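Local coordinates for protein GH18 chiitnase (Pseudoalteromonas aurantia, PDB 6K7Z) that probably hydrolyses internal glycosidic bonds of chitin, as an endochitinase of glycoside hydrolase family 18, at residues 134-137 with 138-142. Residues are numbered along the deposited sequence; the frame is centred on the assembly and turned at random.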
loop_
_atom_site.group_PDB
_atom_site.type_symbol
_atom_site.label_atom_id
_atom_site.label_comp_id
_atom_site.label_asym_id
_atom_site.label_seq_id
_atom_site.Cartn_x
_atom_site.Cartn_y
_atom_site.Cartn_z
ATOM N N LEU A 134 -5.635 -10.727 8.606
ATOM C CA LEU A 134 -5.756 -10.058 7.320
ATOM C C LEU A 134 -6.876 -10.661 6.485
ATOM O O LEU A 134 -7.588 -9.942 5.780
ATOM C CB LEU A 134 -4.427 -10.133 6.591
ATOM C CG LEU A 134 -3.347 -9.338 7.310
ATOM C CD1 LEU A 134 -2.009 -9.662 6.674
ATOM C CD2 LEU A 134 -3.632 -7.850 7.211
ATOM N N ILE A 135 -7.050 -11.978 6.554
ATOM C CA ILE A 135 -8.153 -12.618 5.838
ATOM C C ILE A 135 -9.494 -12.105 6.352
ATOM O O ILE A 135 -10.352 -11.679 5.572
ATOM C CB ILE A 135 -8.045 -14.145 5.964
ATOM C CG1 ILE A 135 -6.885 -14.638 5.100
ATOM C CG2 ILE A 135 -9.374 -14.835 5.613
ATOM C CD1 ILE A 135 -6.451 -16.049 5.414
ATOM N N SER A 136 -9.691 -12.138 7.666
ATOM C CA SER A 136 -10.962 -11.679 8.235
ATOM C C SER A 136 -11.174 -10.188 8.009
ATOM O O SER A 136 -12.279 -9.757 7.659
ATOM C CB SER A 136 -11.020 -12.004 9.728
ATOM O OG SER A 136 -12.205 -11.458 10.300
ATOM N N LEU A 137 -10.138 -9.374 8.238
ATOM C CA LEU A 137 -10.281 -7.942 8.001
ATOM C C LEU A 137 -10.653 -7.655 6.549
ATOM O O LEU A 137 -11.539 -6.836 6.280
ATOM C CB LEU A 137 -8.996 -7.206 8.379
ATOM C CG LEU A 137 -9.037 -5.699 8.118
ATOM C CD1 LEU A 137 -10.130 -5.029 8.945
ATOM C CD2 LEU A 137 -7.666 -5.050 8.374
ATOM N N THR A 138 -10.008 -8.339 5.598
ATOM C CA THR A 138 -10.345 -8.107 4.198
ATOM C C THR A 138 -11.800 -8.459 3.914
ATOM O O THR A 138 -12.515 -7.684 3.270
ATOM C CB THR A 138 -9.405 -8.894 3.282
ATOM O OG1 THR A 138 -8.067 -8.397 3.427
ATOM C CG2 THR A 138 -9.826 -8.742 1.829
ATOM N N GLN A 139 -12.273 -9.596 4.433
ATOM C CA GLN A 139 -13.646 -10.011 4.178
ATOM C C GLN A 139 -14.636 -9.007 4.753
ATOM O O GLN A 139 -15.601 -8.614 4.087
ATOM C CB GLN A 139 -13.887 -11.402 4.764
ATOM C CG GLN A 139 -13.252 -12.532 3.965
ATOM C CD GLN A 139 -13.325 -13.872 4.677
ATOM O OE1 GLN A 139 -13.447 -13.933 5.900
ATOM N NE2 GLN A 139 -13.239 -14.955 3.911
ATOM N N GLU A 140 -14.409 -8.579 5.995
ATOM C CA GLU A 140 -15.343 -7.665 6.639
ATOM C C GLU A 140 -15.319 -6.296 5.980
ATOM O O GLU A 140 -16.353 -5.629 5.869
ATOM C CB GLU A 140 -15.013 -7.549 8.125
ATOM C CG GLU A 140 -15.099 -8.858 8.871
ATOM C CD GLU A 140 -16.531 -9.295 9.088
ATOM O OE1 GLU A 140 -17.458 -8.526 8.724
ATOM O OE2 GLU A 140 -16.725 -10.391 9.641
ATOM N N LEU A 141 -14.142 -5.860 5.542
ATOM C CA LEU A 141 -14.039 -4.574 4.866
ATOM C C LEU A 141 -14.730 -4.618 3.509
ATOM O O LEU A 141 -15.456 -3.683 3.143
ATOM C CB LEU A 141 -12.564 -4.204 4.730
ATOM C CG LEU A 141 -12.064 -2.764 4.714
ATOM C CD1 LEU A 141 -12.731 -1.916 5.769
ATOM C CD2 LEU A 141 -10.553 -2.791 4.933
ATOM N N ARG A 142 -14.523 -5.707 2.764
ATOM C CA ARG A 142 -15.093 -5.841 1.427
ATOM C C ARG A 142 -16.609 -5.922 1.480
ATOM O O ARG A 142 -17.291 -5.427 0.575
ATOM C CB ARG A 142 -14.509 -7.078 0.736
ATOM C CG ARG A 142 -15.042 -7.330 -0.668
ATOM C CD ARG A 142 -14.910 -6.073 -1.524
ATOM N NE ARG A 142 -13.590 -5.970 -2.122
ATOM C CZ ARG A 142 -13.089 -4.849 -2.633
ATOM N NH1 ARG A 142 -13.791 -3.727 -2.605
ATOM N NH2 ARG A 142 -11.882 -4.853 -3.171
#
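Thr138 grips the carbonyl of Leu134 twice: its N and its OG1 each donate a hydrogen bond to Leu134 O, both 2.9 Å long. They arrive from opposite faces of the carbonyl plane, the amide tilted 33° from it and the hydroxyl 27°. With OG1 anti to its own carbonyl carbon and beside the backbone N (chi1 -65°), the Thr138 hydroxyl is turned back toward Leu134 O, one turn earlier. Farther along, Gln139 N to Ile135 O, Glu140 N to Ser136 O (2.9 Å) and Leu141 N to Leu137 O continue the alpha-helical pattern, the N-H of residue i+4 donating to the C=O of residue i. Between side chains the touch is lighter: Ile135 and Gln139 run alongside each other, CG2 of Ile135 lying 4.2 Å from CD of Gln139, while Glu140 CG passes 4.1 Å from Ser136 OG. That OG is hydrogen-bonded to Thr93 OG1, and Glu140 OE1 forms salt bridges with Lys143 and Arg144. In the next shell, OG1 of Thr138 also hydrogen-bonds His154 on strand 151-154; a valine here would probably leave both Leu134 O and that imidazole without their hydroxyl partner. Leu137 and Leu141 pack on helix 93-106, and Ile135 on helix 169-177. This is one continuous alpha-helix, 130-144, the crossover of a beta-alpha-beta unit joining parallel strands 111-115 and 151-154 in the TIM barrel of family 18.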